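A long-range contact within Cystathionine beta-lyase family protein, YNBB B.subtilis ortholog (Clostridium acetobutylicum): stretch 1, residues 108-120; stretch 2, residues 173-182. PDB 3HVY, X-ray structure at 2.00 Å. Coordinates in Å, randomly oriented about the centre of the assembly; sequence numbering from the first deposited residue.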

# COMPACT_ATOMS: atom_id res chain seq x y z
N ALA D 108 -8.75 -26.56 1.29
CA ALA D 108 -8.14 -27.80 0.80
C ALA D 108 -9.09 -28.98 1.05
O ALA D 108 -9.24 -29.83 0.18
CB ALA D 108 -6.78 -28.05 1.43
N LEU D 109 -9.79 -28.99 2.19
CA LEU D 109 -10.74 -30.03 2.50
C LEU D 109 -12.02 -29.92 1.68
O LEU D 109 -12.37 -30.87 0.97
CB LEU D 109 -11.04 -30.05 4.00
CG LEU D 109 -9.81 -30.31 4.90
CD1 LEU D 109 -10.14 -29.99 6.39
CD2 LEU D 109 -9.31 -31.73 4.67
N PHE D 110 -12.70 -28.77 1.75
CA PHE D 110 -13.93 -28.58 1.00
C PHE D 110 -13.73 -28.88 -0.46
O PHE D 110 -14.50 -29.61 -1.06
CB PHE D 110 -14.49 -27.16 1.15
CG PHE D 110 -15.42 -27.00 2.29
CD1 PHE D 110 -16.73 -27.43 2.19
CD2 PHE D 110 -15.00 -26.41 3.48
CE1 PHE D 110 -17.63 -27.31 3.28
CE2 PHE D 110 -15.89 -26.30 4.58
CZ PHE D 110 -17.20 -26.74 4.46
N GLY D 111 -12.67 -28.37 -1.04
CA GLY D 111 -12.48 -28.56 -2.46
C GLY D 111 -12.35 -30.00 -2.92
O GLY D 111 -12.74 -30.33 -4.06
N ASN D 112 -11.84 -30.85 -2.04
CA ASN D 112 -11.53 -32.23 -2.38
C ASN D 112 -12.48 -33.26 -1.81
O ASN D 112 -12.18 -34.45 -1.79
CB ASN D 112 -10.05 -32.48 -2.04
CG ASN D 112 -9.11 -31.83 -3.05
OD1 ASN D 112 -9.05 -32.29 -4.17
ND2 ASN D 112 -8.39 -30.71 -2.68
N LEU D 113 -13.65 -32.80 -1.40
CA LEU D 113 -14.68 -33.65 -0.82
C LEU D 113 -16.04 -33.30 -1.41
O LEU D 113 -16.32 -32.15 -1.76
CB LEU D 113 -14.75 -33.49 0.71
CG LEU D 113 -13.55 -34.13 1.40
CD1 LEU D 113 -13.34 -33.56 2.80
CD2 LEU D 113 -13.61 -35.67 1.38
N ARG D 114 -16.89 -34.32 -1.49
CA ARG D 114 -18.24 -34.20 -2.03
C ARG D 114 -19.22 -34.97 -1.14
O ARG D 114 -18.83 -35.79 -0.29
CB ARG D 114 -18.30 -34.77 -3.45
CG ARG D 114 -17.38 -34.04 -4.47
CD ARG D 114 -17.81 -32.62 -4.79
NE ARG D 114 -17.03 -32.12 -5.93
CZ ARG D 114 -15.88 -31.46 -5.86
NH1 ARG D 114 -15.35 -31.17 -4.70
NH2 ARG D 114 -15.25 -31.08 -6.97
N PRO D 115 -20.50 -34.70 -1.32
CA PRO D 115 -21.46 -35.42 -0.51
C PRO D 115 -21.30 -36.94 -0.64
O PRO D 115 -21.13 -37.45 -1.76
CB PRO D 115 -22.81 -34.94 -1.09
CG PRO D 115 -22.52 -33.63 -1.72
CD PRO D 115 -21.14 -33.73 -2.24
N ASN D 116 -21.45 -37.63 0.49
CA ASN D 116 -21.31 -39.07 0.62
C ASN D 116 -19.87 -39.53 0.69
O ASN D 116 -19.63 -40.72 0.91
CB ASN D 116 -22.06 -39.87 -0.44
CG ASN D 116 -23.51 -39.54 -0.48
OD1 ASN D 116 -24.15 -39.41 0.56
ND2 ASN D 116 -24.03 -39.35 -1.67
N ASP D 117 -18.91 -38.61 0.52
CA ASP D 117 -17.52 -38.91 0.75
C ASP D 117 -17.27 -38.90 2.26
O ASP D 117 -18.00 -38.27 3.02
CB ASP D 117 -16.58 -37.86 0.17
CG ASP D 117 -16.45 -37.90 -1.33
OD1 ASP D 117 -16.93 -38.83 -1.97
OD2 ASP D 117 -15.75 -36.99 -1.86
N THR D 118 -16.26 -39.65 2.69
CA THR D 118 -15.81 -39.61 4.08
C THR D 118 -14.41 -39.04 4.20
O THR D 118 -13.51 -39.39 3.43
CB THR D 118 -15.83 -40.97 4.73
OG1 THR D 118 -17.15 -41.52 4.64
CG2 THR D 118 -15.40 -40.86 6.19
N MSE D 119 -14.24 -38.13 5.17
CA MSE D 119 -12.96 -37.56 5.58
C MSE D 119 -12.54 -38.26 6.87
O MSE D 119 -13.36 -38.48 7.77
CB MSE D 119 -13.11 -36.06 5.88
CG MSE D 119 -11.90 -35.44 6.47
SE MSE D 119 -12.23 -33.58 7.05
CE MSE D 119 -10.53 -33.31 8.05
N MSE D 120 -11.25 -38.60 6.99
CA MSE D 120 -10.81 -39.31 8.17
C MSE D 120 -9.57 -38.68 8.75
O MSE D 120 -8.54 -38.57 8.05
CB MSE D 120 -10.59 -40.81 7.90
CG MSE D 120 -10.14 -41.62 9.17
SE MSE D 120 -10.08 -43.54 8.95
CE MSE D 120 -8.68 -43.56 7.57
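Stretch 2, residues 173-182: KDDSIKLIHI

Stretch 1 begins in the last part of a helix, passes through a loop and ends in a strand, residues 118-120. Stretch 2 leaves a helix at Asp-174, makes a turn and runs as a strand from Ile-177 to Ile-182. The two strands are parallel neighbours in a sheet. Their axes approach to 4.9 Å and cross at -22°.

Each strand is preceded by a tight turn. Arg-114 to Asp-117 form a type II turn, closed by Asp-117 N to Arg-114 O at 2.9 Å. Asn-116 takes the positive phi, 79°, expected at the third position of such a turn. Asp-174 to Ile-177 form a type I turn, in which Ile-177 N donates to Asp-174 O at 3.2 Å.

Four backbone hydrogen bonds join the stretches. Thr-118 N donates to Ser-176 O at 2.7 Å, and Lys-178 N donates to Thr-118 O at 2.9 Å. Thr-118 thus spans Ser-176 and Lys-178, as a parallel strand residue does. Further along, Met-120 N donates to Leu-179 O at 2.9 Å, and His-181 N donates to Met-120 O at 2.8 Å.

Between these pairs the register slips by one residue. Thr-118 lies beside Ile-177, with CA atoms 4.4 Å apart, but Met-119 lies beside Leu-179, at 5.0 Å between CA atoms. Met-120 then faces Ile-180, at 4.9 Å between CA atoms. The result is a beta bulge, with Lys-178 as the extra residue. Its psi of -18° departs from extended values. Leu-179 N is left buried without a partner; Thr-118 O is 3.7 Å from this N.

The side chains of Met-119 and Leu-179 lie on one face of the sheet. Leu-179 sits in an apolar pocket lined by stretch 1. Its CD2 is 3.5 Å from Leu-109 CD2 and 4.0 Å from Met-119 CG, and its CB is 4.0 Å from Leu-113 CD2. The end of the helix therefore packs on the strand through Leu-179. Met-119, a selenomethionine, extends with all three chi angles t, and its CE reaches His-181 CB at 3.6 Å.

Thr-118, Met-120, Ile-177 and Ile-180 occupy the other face. Met-120, also selenomethionine, touches both isoleucines: SE is 4.0 Å from Ile-177 CD1, and CE is 3.9 Å from Ile-180 CD1.

At the start of the strands the contact is polar. Thr-118 OG1 and Ser-176 OG are hydrogen-bonded at 2.6 Å. Ser-176 is held in turn by Asp-174 OD1, which accepts from Ser-176 N at 2.9 Å and from Ser-176 OG at 2.7 Å. A water bridges Thr-118 OG1 and Asp-174 OD2, at 2.7 Å from each, and donates to the carboxylate. Nearby, the carboxylate of Asp-117 accepts from Arg-114 N through OD2 at 2.9 Å. Its CG also packs against the aliphatic part of Lys-178, 3.3 Å from that residue's CG.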

# COMPACT_ATOMS: atom_id res chain seq x y z
N LYS D 173 -12.24 -51.43 4.94
CA LYS D 173 -13.66 -51.59 5.14
C LYS D 173 -14.49 -50.52 4.44
O LYS D 173 -15.58 -50.83 3.99
CB LYS D 173 -13.99 -51.62 6.64
N ASP D 174 -13.98 -49.28 4.33
CA ASP D 174 -14.82 -48.15 3.92
C ASP D 174 -14.35 -47.46 2.65
O ASP D 174 -13.47 -46.58 2.67
CB ASP D 174 -14.92 -47.16 5.09
CG ASP D 174 -15.95 -46.09 4.89
OD1 ASP D 174 -16.45 -45.91 3.76
OD2 ASP D 174 -16.24 -45.37 5.88
N ASP D 175 -15.04 -47.84 1.58
CA ASP D 175 -14.88 -47.41 0.19
C ASP D 175 -15.10 -45.92 0.04
O ASP D 175 -14.59 -45.32 -0.92
CB ASP D 175 -15.89 -48.17 -0.74
N SER D 176 -15.84 -45.31 0.97
CA SER D 176 -16.16 -43.90 0.84
C SER D 176 -15.09 -42.96 1.36
O SER D 176 -15.26 -41.75 1.23
CB SER D 176 -17.45 -43.57 1.59
OG SER D 176 -17.21 -43.49 2.97
N ILE D 177 -14.02 -43.49 1.97
CA ILE D 177 -12.99 -42.63 2.55
C ILE D 177 -12.15 -42.05 1.45
O ILE D 177 -11.37 -42.77 0.84
CB ILE D 177 -12.06 -43.36 3.52
CG1 ILE D 177 -12.83 -43.87 4.73
CG2 ILE D 177 -10.96 -42.40 3.99
CD1 ILE D 177 -12.01 -44.80 5.66
N LYS D 178 -12.29 -40.76 1.18
CA LYS D 178 -11.56 -40.15 0.06
C LYS D 178 -10.34 -39.32 0.44
O LYS D 178 -9.45 -39.05 -0.40
CB LYS D 178 -12.52 -39.25 -0.72
CG LYS D 178 -13.82 -39.93 -1.20
CD LYS D 178 -13.60 -41.15 -2.08
CE LYS D 178 -14.91 -41.69 -2.62
NZ LYS D 178 -14.57 -42.59 -3.72
N LEU D 179 -10.28 -38.93 1.71
CA LEU D 179 -9.24 -38.02 2.20
C LEU D 179 -8.90 -38.39 3.62
O LEU D 179 -9.78 -38.62 4.44
CB LEU D 179 -9.74 -36.57 2.12
CG LEU D 179 -8.72 -35.48 2.51
CD1 LEU D 179 -9.00 -34.24 1.69
CD2 LEU D 179 -8.75 -35.17 4.03
N ILE D 180 -7.61 -38.50 3.85
CA ILE D 180 -7.03 -38.71 5.16
C ILE D 180 -6.33 -37.40 5.54
O ILE D 180 -5.53 -36.82 4.75
CB ILE D 180 -6.03 -39.89 5.13
CG1 ILE D 180 -6.82 -41.21 5.10
CG2 ILE D 180 -5.04 -39.85 6.29
CD1 ILE D 180 -5.96 -42.43 5.09
N HIS D 181 -6.68 -36.94 6.73
CA HIS D 181 -6.16 -35.72 7.31
C HIS D 181 -5.15 -36.02 8.42
O HIS D 181 -5.46 -36.72 9.39
CB HIS D 181 -7.36 -34.91 7.81
CG HIS D 181 -7.01 -33.86 8.82
ND1 HIS D 181 -7.49 -33.90 10.11
CD2 HIS D 181 -6.23 -32.76 8.74
CE1 HIS D 181 -7.02 -32.86 10.78
NE2 HIS D 181 -6.22 -32.17 9.98
N ILE D 182 -3.92 -35.55 8.22
CA ILE D 182 -2.85 -35.65 9.21
C ILE D 182 -2.57 -34.22 9.69
O ILE D 182 -2.42 -33.32 8.89
CB ILE D 182 -1.57 -36.25 8.62
CG1 ILE D 182 -1.87 -37.67 8.08
CG2 ILE D 182 -0.40 -36.24 9.64
CD1 ILE D 182 -0.70 -38.37 7.36
O HOH W 1 -18.16 -43.46 6.15